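Side-chain contacts in transcriptional regulator (Saccharomonospora viridis, PDB 4KWA), which probably represses transcription as a TetR-family DNA-binding regulator, and in this construct of DNA-binding and C-terminal domains holds a choline ion in its pocket: residues 5-8 with 9-13; 45-48 with 49-52; 114-117 with 118-122. All blocks are in the same frame, centred on the assembly; numbering follows the deposited sequence.

Interaction 1 (5-8 with 9-13)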
ATOM      1  N   ALA A   5     -20.457 -12.494  22.699  1.00 49.00           N
ATOM      2  CA  ALA A   5     -19.062 -12.745  23.084  1.00 51.52           C
ATOM      3  C   ALA A   5     -18.175 -12.605  21.830  1.00 43.57           C
ATOM      4  O   ALA A   5     -17.163 -11.925  21.865  1.00 36.82           O
ATOM      5  CB  ALA A   5     -18.920 -14.125  23.693  1.00 55.36           C
ATOM      6  N   ARG A   6     -18.606 -13.183  20.705  1.00 46.85           N
ATOM      7  CA  ARG A   6     -17.854 -13.083  19.429  1.00 46.18           C
ATOM      8  C   ARG A   6     -17.631 -11.660  18.920  1.00 37.63           C
ATOM      9  O   ARG A   6     -16.515 -11.259  18.490  1.00 31.82           O
ATOM     10  CB  ARG A   6     -18.550 -13.889  18.295  1.00 49.02           C
ATOM     11  CG  ARG A   6     -18.396 -15.396  18.329  1.00 51.73           C
ATOM     12  CD  ARG A   6     -19.094 -16.083  17.139  1.00 53.55           C
ATOM     13  NE  ARG A   6     -18.272 -16.077  15.944  1.00 54.38           N
ATOM     14  CZ  ARG A   6     -18.263 -15.140  14.990  1.00 60.88           C
ATOM     15  NH1 ARG A   6     -17.380 -15.257  14.015  1.00 54.93           N
ATOM     16  NH2 ARG A   6     -19.082 -14.078  15.002  1.00 60.10           N
ATOM     17  N   ARG A   7     -18.700 -10.880  18.852  1.00 34.71           N
ATOM     18  CA  ARG A   7     -18.593  -9.533  18.383  1.00 35.02           C
ATOM     19  C   ARG A   7     -17.598  -8.699  19.202  1.00 30.04           C
ATOM     20  O   ARG A   7     -16.834  -7.921  18.676  1.00 32.60           O
ATOM     21  CB  ARG A   7     -19.983  -8.900  18.541  1.00 48.07           C
ATOM     22  CG  ARG A   7     -20.125  -7.543  17.907  1.00 44.40           C
ATOM     23  CD  ARG A   7     -21.384  -6.834  18.352  1.00 55.36           C
ATOM     24  NE  ARG A   7     -21.325  -6.474  19.784  1.00 55.35           N
ATOM     25  CZ  ARG A   7     -20.620  -5.438  20.265  1.00 55.05           C
ATOM     26  NH1 ARG A   7     -19.843  -4.699  19.442  1.00 56.35           N
ATOM     27  NH2 ARG A   7     -20.625  -5.185  21.580  1.00 46.88           N
ATOM     28  N   ARG A   8     -17.667  -8.844  20.535  1.00 34.48           N
ATOM     29  CA  ARG A   8     -16.784  -8.098  21.432  1.00 38.93           C
ATOM     30  C   ARG A   8     -15.318  -8.480  21.222  1.00 30.39           C
ATOM     31  O   ARG A   8     -14.476  -7.612  21.121  1.00 33.24           O
ATOM     32  CB  ARG A   8     -17.251  -8.164  22.898  1.00 44.22           C
ATOM     33  CG  ARG A   8     -18.238  -7.010  23.213  1.00 57.74           C
ATOM     34  CD  ARG A   8     -18.898  -6.975  24.604  1.00 62.05           C
ATOM     35  NE  ARG A   8     -17.943  -6.993  25.719  1.00 63.64           N
ATOM     36  CZ  ARG A   8     -17.608  -8.076  26.432  1.00 72.54           C
ATOM     37  NH1 ARG A   8     -16.674  -7.977  27.412  1.00 58.66           N
ATOM     38  NH2 ARG A   8     -18.195  -9.260  26.181  1.00 65.94           N
ATOM     39  N   ILE A   9     -15.071  -9.779  21.086  1.00 31.17           N
ATOM     40  CA  ILE A   9     -13.720 -10.223  20.774  1.00 29.39           C
ATOM     41  C   ILE A   9     -13.237  -9.601  19.501  1.00 28.17           C
ATOM     42  O   ILE A   9     -12.105  -9.087  19.416  1.00 30.70           O
ATOM     43  CB  ILE A   9     -13.644 -11.758  20.643  1.00 29.63           C
ATOM     44  CG1 ILE A   9     -13.889 -12.459  21.967  1.00 30.81           C
ATOM     45  CG2 ILE A   9     -12.282 -12.174  20.109  1.00 30.89           C
ATOM     46  CD1 ILE A   9     -14.106 -13.964  21.873  1.00 35.86           C
ATOM     47  N   LEU A  10     -14.071  -9.647  18.460  1.00 28.83           N
ATOM     48  CA  LEU A  10     -13.685  -9.078  17.164  1.00 29.42           C
ATOM     49  C   LEU A  10     -13.495  -7.616  17.151  1.00 24.50           C
ATOM     50  O   LEU A  10     -12.569  -7.116  16.540  1.00 29.87           O
ATOM     51  CB  LEU A  10     -14.687  -9.486  16.080  1.00 31.05           C
ATOM     52  CG  LEU A  10     -14.715 -10.964  15.779  1.00 32.95           C
ATOM     53  CD1 LEU A  10     -15.822 -11.186  14.778  1.00 36.75           C
ATOM     54  CD2 LEU A  10     -13.404 -11.487  15.272  1.00 34.85           C
ATOM     55  N   GLU A  11     -14.344  -6.909  17.863  1.00 29.05           N
ATOM     56  CA  GLU A  11     -14.194  -5.436  17.945  1.00 29.42           C
ATOM     57  C   GLU A  11     -12.908  -5.034  18.637  1.00 29.80           C
ATOM     58  O   GLU A  11     -12.176  -4.157  18.142  1.00 31.50           O
ATOM     59  CB  GLU A  11     -15.373  -4.837  18.670  1.00 37.47           C
ATOM     60  CG  GLU A  11     -15.428  -3.335  18.476  1.00 49.45           C
ATOM     61  CD  GLU A  11     -16.822  -2.764  18.761  1.00 59.71           C
ATOM     62  OE1 GLU A  11     -17.733  -3.558  19.094  1.00 70.58           O
ATOM     63  OE2 GLU A  11     -17.024  -1.534  18.593  1.00 80.59           O
ATOM     64  N   THR A  12     -12.617  -5.713  19.722  1.00 30.58           N
ATOM     65  CA  THR A  12     -11.389  -5.506  20.496  1.00 32.16           C
ATOM     66  C   THR A  12     -10.160  -5.895  19.646  1.00 29.10           C
ATOM     67  O   THR A  12      -9.191  -5.083  19.526  1.00 24.23           O
ATOM     68  CB  THR A  12     -11.461  -6.233  21.873  1.00 31.77           C
ATOM     69  OG1 THR A  12     -12.538  -5.711  22.649  1.00 41.70           O
ATOM     70  CG2 THR A  12     -10.215  -6.075  22.625  1.00 31.99           C
ATOM     71  N   ALA A  13     -10.178  -7.117  19.063  1.00 29.09           N
ATOM     72  CA  ALA A  13      -9.063  -7.549  18.175  1.00 31.68           C
ATOM     73  C   ALA A  13      -8.773  -6.604  17.040  1.00 29.73           C
ATOM     74  O   ALA A  13      -7.597  -6.308  16.784  1.00 27.10           O
ATOM     75  CB  ALA A  13      -9.261  -8.970  17.663  1.00 29.42           C
TER
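The guanidinium of Arg7 meets Glu11 at its edge: OE1 lies near the guanidinium plane beside NH1. The carboxylate is turned across this plane, the two standing 77° apart, and OE1 alone makes the salt bridge. At 2.4 Å from Arg7 NH1 to Glu11 OE1 the bridge is suspiciously short, and its hydrogen bond is bent, so its exact geometry is doubtful. Both side chains leave the helix in the same direction with CG trans to the backbone N (chi1 -171° for Arg7), and a bend at chi3 brings the arginine end to the glutamate one turn on. The guanidinium of Arg6 approaches Leu10 obliquely, with NH2 4.4 Å from CD1. Glu4 and Arg58 add only weak, long ion pairs, to Arg7 and Glu11 respectively. The Arg7-Glu11 pair is an i to i+4 bridge on helix 2-20, the first helix of the TetR-type DNA-binding domain, which packs on helices 27-34 and 38-44. The side chains of Ile9 and Leu10 pack on Phe45, and Ile9 also touches Ile41 and His44. Beneath the side chains, Ile9 N bonds Ala5 O at 3.1 Å and Leu10 N bonds Arg6 O at 2.9 Å. Arg8 O accepts from Thr12 N at 3.0 Å, and Thr12 OG1 lies 3.1 Å from that same Arg8 O.

Interaction 2 (45-48 with 49-52)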
ATOM      1  N   PHE A  45     -12.315 -18.784  18.058  1.00 35.93           N
ATOM      2  CA  PHE A  45     -11.335 -18.545  17.005  1.00 33.89           C
ATOM      3  C   PHE A  45     -10.052 -19.317  17.326  1.00 37.49           C
ATOM      4  O   PHE A  45      -9.144 -18.788  17.989  1.00 37.68           O
ATOM      5  CB  PHE A  45     -11.050 -17.030  16.981  1.00 33.16           C
ATOM      6  CG  PHE A  45     -12.313 -16.198  16.891  1.00 29.69           C
ATOM      7  CD1 PHE A  45     -12.759 -15.448  17.964  1.00 33.76           C
ATOM      8  CD2 PHE A  45     -12.998 -16.106  15.672  1.00 33.87           C
ATOM      9  CE1 PHE A  45     -13.878 -14.656  17.868  1.00 32.00           C
ATOM     10  CE2 PHE A  45     -14.140 -15.339  15.590  1.00 34.37           C
ATOM     11  CZ  PHE A  45     -14.572 -14.619  16.698  1.00 30.85           C
ATOM     12  N   PRO A  46     -10.008 -20.604  16.894  1.00 41.69           N
ATOM     13  CA  PRO A  46      -8.908 -21.520  17.200  1.00 37.78           C
ATOM     14  C   PRO A  46      -7.544 -21.070  16.804  1.00 38.67           C
ATOM     15  O   PRO A  46      -6.582 -21.678  17.284  1.00 37.41           O
ATOM     16  CB  PRO A  46      -9.311 -22.835  16.488  1.00 42.68           C
ATOM     17  CG  PRO A  46     -10.776 -22.717  16.248  1.00 43.70           C
ATOM     18  CD  PRO A  46     -11.013 -21.237  16.042  1.00 41.95           C
ATOM     19  N   SER A  47      -7.413 -20.062  15.922  1.00 36.23           N
ATOM     20  CA  SER A  47      -6.120 -19.611  15.618  1.00 40.85           C
ATOM     21  C   SER A  47      -6.210 -18.120  15.429  1.00 38.31           C
ATOM     22  O   SER A  47      -7.264 -17.531  15.112  1.00 39.13           O
ATOM     23  CB  SER A  47      -5.615 -20.220  14.320  1.00 50.28           C
ATOM     24  OG  SER A  47      -6.144 -19.460  13.265  1.00 40.95           O
ATOM     25  N   LYS A  48      -5.051 -17.526  15.573  1.00 35.37           N
ATOM     26  CA  LYS A  48      -4.969 -16.110  15.462  1.00 41.89           C
ATOM     27  C   LYS A  48      -5.460 -15.660  14.078  1.00 41.69           C
ATOM     28  O   LYS A  48      -6.171 -14.631  13.953  1.00 35.62           O
ATOM     29  CB  LYS A  48      -3.519 -15.760  15.646  1.00 48.74           C
ATOM     30  CG  LYS A  48      -3.363 -14.398  16.156  1.00 46.30           C
ATOM     31  CD  LYS A  48      -1.920 -14.151  16.375  1.00 43.65           C
ATOM     32  CE  LYS A  48      -1.834 -12.664  16.599  1.00 32.87           C
ATOM     33  NZ  LYS A  48      -0.411 -12.345  16.816  1.00 30.75           N
ATOM     34  N   LYS A  49      -5.031 -16.386  13.028  1.00 35.77           N
ATOM     35  CA  LYS A  49      -5.432 -16.045  11.639  1.00 37.42           C
ATOM     36  C   LYS A  49      -6.906 -16.063  11.521  1.00 32.19           C
ATOM     37  O   LYS A  49      -7.484 -15.365  10.672  1.00 28.46           O
ATOM     38  CB  LYS A  49      -4.829 -16.998  10.559  1.00 43.74           C
ATOM     39  CG  LYS A  49      -3.343 -16.816  10.328  1.00 54.90           C
ATOM     40  CD  LYS A  49      -2.782 -17.802   9.295  1.00 65.26           C
ATOM     41  CE  LYS A  49      -2.928 -19.261   9.699  1.00 83.10           C
ATOM     42  NZ  LYS A  49      -2.231 -20.171   8.740  1.00 89.77           N
ATOM     43  N   ASP A  50      -7.572 -16.902  12.302  1.00 29.42           N
ATOM     44  CA  ASP A  50      -9.028 -16.843  12.253  1.00 32.66           C
ATOM     45  C   ASP A  50      -9.573 -15.587  12.853  1.00 35.71           C
ATOM     46  O   ASP A  50     -10.598 -15.088  12.352  1.00 32.54           O
ATOM     47  CB  ASP A  50      -9.717 -18.001  12.931  1.00 35.26           C
ATOM     48  CG  ASP A  50      -9.919 -19.144  11.996  1.00 53.43           C
ATOM     49  OD1 ASP A  50      -8.919 -19.597  11.381  1.00 45.31           O
ATOM     50  OD2 ASP A  50     -11.087 -19.542  11.849  1.00 59.32           O
ATOM     51  N   ILE A  51      -8.961 -15.089  13.939  1.00 33.36           N
ATOM     52  CA  ILE A  51      -9.419 -13.795  14.507  1.00 34.01           C
ATOM     53  C   ILE A  51      -9.265 -12.678  13.422  1.00 34.04           C
ATOM     54  O   ILE A  51     -10.185 -11.873  13.225  1.00 30.82           O
ATOM     55  CB  ILE A  51      -8.662 -13.393  15.780  1.00 38.14           C
ATOM     56  CG1 ILE A  51      -8.824 -14.497  16.815  1.00 41.80           C
ATOM     57  CG2 ILE A  51      -9.202 -12.025  16.303  1.00 40.95           C
ATOM     58  CD1 ILE A  51      -8.098 -14.197  18.100  1.00 44.11           C
ATOM     59  N   LEU A  52      -8.150 -12.664  12.690  1.00 27.75           N
ATOM     60  CA  LEU A  52      -7.929 -11.641  11.652  1.00 32.65           C
ATOM     61  C   LEU A  52      -8.991 -11.787  10.534  1.00 31.96           C
ATOM     62  O   LEU A  52      -9.667 -10.808  10.171  1.00 37.19           O
ATOM     63  CB  LEU A  52      -6.547 -11.752  11.033  1.00 29.33           C
ATOM     64  CG  LEU A  52      -6.095 -10.793   9.911  1.00 28.78           C
ATOM     65  CD1 LEU A  52      -6.292  -9.367  10.333  1.00 27.33           C
ATOM     66  CD2 LEU A  52      -4.687 -11.008   9.449  1.00 34.94           C
TER
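Ser47 sits extended (phi/psi -144/159°) immediately before helix 48-71, two residues after Phe45 has left the preceding helix, and its carbonyl faces the new turn. Ser47 O accepts from Ile51 N at 3.2 Å, the first regular helical bond, and only weakly from Asp50 N. Lys48 O continues the ladder to Leu52 N at 3.1 Å. The N-cap is made by the serine side chain: with chi1 at 82°, OG lies between its own backbone N and carbonyl carbon and receives Asp50 N at 3.1 Å, giving the Asp50 amide a straighter partner than its weak bond to Ser47 O. Asp50 stands at the third helical position, as in a capping box, yet its OD1 stays 4.8 Å from Ser47 N, so the return bond is missing. On the inner side Phe45 and Ile51 cross at about a right angle; CB of Phe45 presses on CG1 of Ile51 at 3.4 Å, and the ring meets that methylene obliquely. The ring continues into helix 2-20, and Ile51 reaches Ala13 there. Lys48, extended beyond CG, places NZ at the carbonyls of Val25 and Tyr22, with a cation-pi contact to the Tyr22 ring. A serine N-cap, with Phe45 packed on Ile51 beside it, thus joins the end of the predicted helix-turn-helix to helix 48-71, the long connecting helix of the TetR fold.

Interaction 3 (114-117 with 118-122)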
ATOM      1  N   LYS A 114      -7.304 -17.331   2.245  1.00 33.41           N
ATOM      2  CA  LYS A 114      -8.610 -16.915   2.697  1.00 39.45           C
ATOM      3  C   LYS A 114      -8.622 -15.383   2.817  1.00 28.42           C
ATOM      4  O   LYS A 114      -9.585 -14.782   2.429  1.00 32.78           O
ATOM      5  CB  LYS A 114      -9.104 -17.582   3.982  1.00 37.09           C
ATOM      6  CG  LYS A 114      -9.312 -19.110   3.829  1.00 41.87           C
ATOM      7  CD  LYS A 114     -10.003 -19.764   5.013  1.00 51.09           C
ATOM      8  CE  LYS A 114      -9.141 -19.939   6.258  1.00 53.04           C
ATOM      9  NZ  LYS A 114      -9.795 -20.822   7.291  1.00 51.01           N
ATOM     10  N   ILE A 115      -7.561 -14.787   3.346  1.00 29.81           N
ATOM     11  CA  ILE A 115      -7.432 -13.377   3.468  1.00 30.39           C
ATOM     12  C   ILE A 115      -7.373 -12.748   2.076  1.00 25.95           C
ATOM     13  O   ILE A 115      -8.062 -11.747   1.856  1.00 28.39           O
ATOM     14  CB  ILE A 115      -6.214 -12.943   4.314  1.00 31.96           C
ATOM     15  CG1 ILE A 115      -6.309 -13.467   5.760  1.00 39.48           C
ATOM     16  CG2 ILE A 115      -6.038 -11.415   4.275  1.00 35.69           C
ATOM     17  CD1 ILE A 115      -7.358 -12.808   6.576  1.00 45.36           C
ATOM     18  N   ARG A 116      -6.595 -13.332   1.171  1.00 28.79           N
ATOM     19  CA  ARG A 116      -6.472 -12.881  -0.198  1.00 31.07           C
ATOM     20  C   ARG A 116      -7.846 -12.833  -0.900  1.00 29.84           C
ATOM     21  O   ARG A 116      -8.179 -11.848  -1.592  1.00 27.00           O
ATOM     22  CB  ARG A 116      -5.505 -13.794  -1.022  1.00 31.87           C
ATOM     23  CG  ARG A 116      -5.097 -13.187  -2.348  1.00 35.76           C
ATOM     24  CD  ARG A 116      -4.449 -14.101  -3.403  1.00 49.44           C
ATOM     25  NE  ARG A 116      -3.170 -14.652  -3.013  1.00 62.33           N
ATOM     26  CZ  ARG A 116      -2.885 -15.950  -2.811  1.00 75.54           C
ATOM     27  NH1 ARG A 116      -3.775 -16.929  -3.031  1.00 63.96           N
ATOM     28  NH2 ARG A 116      -1.653 -16.276  -2.431  1.00 74.30           N
ATOM     29  N   ASP A 117      -8.635 -13.878  -0.701  1.00 33.01           N
ATOM     30  CA  ASP A 117      -9.976 -13.994  -1.317  1.00 30.93           C
ATOM     31  C   ASP A 117     -10.932 -12.979  -0.717  1.00 36.76           C
ATOM     32  O   ASP A 117     -11.687 -12.332  -1.420  1.00 32.75           O
ATOM     33  CB  ASP A 117     -10.587 -15.389  -1.095  1.00 32.40           C
ATOM     34  CG  ASP A 117      -9.898 -16.488  -1.913  1.00 41.32           C
ATOM     35  OD1 ASP A 117      -8.992 -16.148  -2.718  1.00 41.18           O
ATOM     36  OD2 ASP A 117     -10.261 -17.695  -1.692  1.00 38.03           O
ATOM     37  N   LEU A 118     -10.904 -12.802   0.600  1.00 28.70           N
ATOM     38  CA  LEU A 118     -11.726 -11.824   1.199  1.00 32.62           C
ATOM     39  C   LEU A 118     -11.343 -10.421   0.722  1.00 30.91           C
ATOM     40  O   LEU A 118     -12.235  -9.636   0.380  1.00 30.10           O
ATOM     41  CB  LEU A 118     -11.649 -11.954   2.716  1.00 36.16           C
ATOM     42  CG  LEU A 118     -12.563 -11.029   3.557  1.00 39.23           C
ATOM     43  CD1 LEU A 118     -12.852 -11.613   4.894  1.00 35.39           C
ATOM     44  CD2 LEU A 118     -11.983  -9.617   3.756  1.00 41.66           C
ATOM     45  N   TYR A 119     -10.047 -10.090   0.717  1.00 29.37           N
ATOM     46  CA  TYR A 119      -9.615  -8.777   0.267  1.00 27.72           C
ATOM     47  C   TYR A 119     -10.052  -8.508  -1.208  1.00 26.33           C
ATOM     48  O   TYR A 119     -10.575  -7.418  -1.535  1.00 26.15           O
ATOM     49  CB  TYR A 119      -8.078  -8.646   0.336  1.00 27.38           C
ATOM     50  CG  TYR A 119      -7.615  -7.324  -0.296  1.00 26.24           C
ATOM     51  CD1 TYR A 119      -7.815  -6.146   0.366  1.00 32.52           C
ATOM     52  CD2 TYR A 119      -6.920  -7.270  -1.543  1.00 30.71           C
ATOM     53  CE1 TYR A 119      -7.462  -4.929  -0.215  1.00 37.24           C
ATOM     54  CE2 TYR A 119      -6.576  -6.044  -2.124  1.00 32.08           C
ATOM     55  CZ  TYR A 119      -6.793  -4.907  -1.428  1.00 36.99           C
ATOM     56  OH  TYR A 119      -6.393  -3.736  -1.945  1.00 45.39           O
ATOM     57  N   ASN A 120      -9.932  -9.503  -2.028  1.00 27.44           N
ATOM     58  CA  ASN A 120     -10.307  -9.332  -3.404  1.00 28.39           C
ATOM     59  C   ASN A 120     -11.755  -9.131  -3.564  1.00 28.75           C
ATOM     60  O   ASN A 120     -12.161  -8.335  -4.453  1.00 31.63           O
ATOM     61  CB  ASN A 120      -9.854 -10.467  -4.260  1.00 28.62           C
ATOM     62  CG  ASN A 120      -8.369 -10.329  -4.652  1.00 38.31           C
ATOM     63  OD1 ASN A 120      -7.959  -9.279  -5.165  1.00 48.34           O
ATOM     64  ND2 ASN A 120      -7.627 -11.409  -4.559  1.00 43.70           N
ATOM     65  N   ASP A 121     -12.549  -9.920  -2.897  1.00 28.35           N
ATOM     66  CA  ASP A 121     -13.989  -9.644  -3.043  1.00 30.47           C
ATOM     67  C   ASP A 121     -14.332  -8.265  -2.515  1.00 30.43           C
ATOM     68  O   ASP A 121     -15.215  -7.639  -3.050  1.00 28.48           O
ATOM     69  CB  ASP A 121     -14.807 -10.626  -2.248  1.00 35.65           C
ATOM     70  CG  ASP A 121     -14.825 -11.972  -2.857  1.00 40.20           C
ATOM     71  OD1 ASP A 121     -14.342 -12.133  -4.014  1.00 38.45           O
ATOM     72  OD2 ASP A 121     -15.302 -12.858  -2.151  1.00 42.16           O
ATOM     73  N   ALA A 122     -13.760  -7.811  -1.390  1.00 28.46           N
ATOM     74  CA  ALA A 122     -14.090  -6.499  -0.880  1.00 29.35           C
ATOM     75  C   ALA A 122     -13.620  -5.401  -1.898  1.00 32.21           C
ATOM     76  O   ALA A 122     -14.362  -4.479  -2.197  1.00 28.21           O
ATOM     77  CB  ALA A 122     -13.473  -6.204   0.498  1.00 32.54           C
TER
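Arg116 and Asn120 form a one-turn contact near the start of helix 113-139, in the C-terminal, ligand-binding domain, along the face that meets the second subunit. The two side chains run side by side in the same direction, guanidinium and amide planes 34° apart. The touch is made not by the arginine's charged end but by its aliphatic part: CG lies 3.8 Å from Asn120 ND2. Asn120 keeps CG beside its backbone N (chi1 -81°), which holds the amide close over the preceding turn, and its CB rests 3.4 Å from Arg116 O. The ND2 group is satisfied across the dimer by Thr168 O of the second subunit, whose Thr168 also packs on Arg116 and Tyr119. The backbone bonds are regular: Leu118 N to Lys114 O at 3.0 Å, Tyr119 N to Ile115 O at 2.8 Å, and Asp121 N to Asp117 O at 3.0 Å. Asp117 and Asp121 lie on another, exposed face, their OD1 atoms 6.8 Å apart and not in contact. The helix start is held by Asn112, whose OD1 accepts from Ile115 N. Ile115 and Leu118 pack on helix 48-71 through Leu53, with Leu56 also against Ile115. Tyr119 turns inward instead, its ring meeting Trp106 with planes about 80° apart and its side chain about 5 Å from the bound choline. The turn therefore lies beside the choline pocket of a TetR-type regulatory domain, where Gln88, Trp99 and Asp160 meet the ligand.

All three contacts are local and combine buried and exposed positions, but they serve different parts of the fold. Interactions 1 and 2, with centres about 12 Å apart, hold the same DNA-binding domain: Leu10 CD2 lies 3.6 Å from Phe45 CZ, and Ile51 CG2 lies 3.3 Å from Ala13 CB. Interaction 3 belongs to the C-terminal domain, and Leu52 CG meets Ile115 CD1 at 4.1 Å, joining helix 48-71 to it. Their chemistry follows: a partly exposed ion pair at 5-13, on a helix whose Ile9 and Leu10 are buried, a polar helix cap beside a hydrophobic bend at 45-52, and an arginine-asparagine pair at the subunit interface at 114-122, nearest the choline.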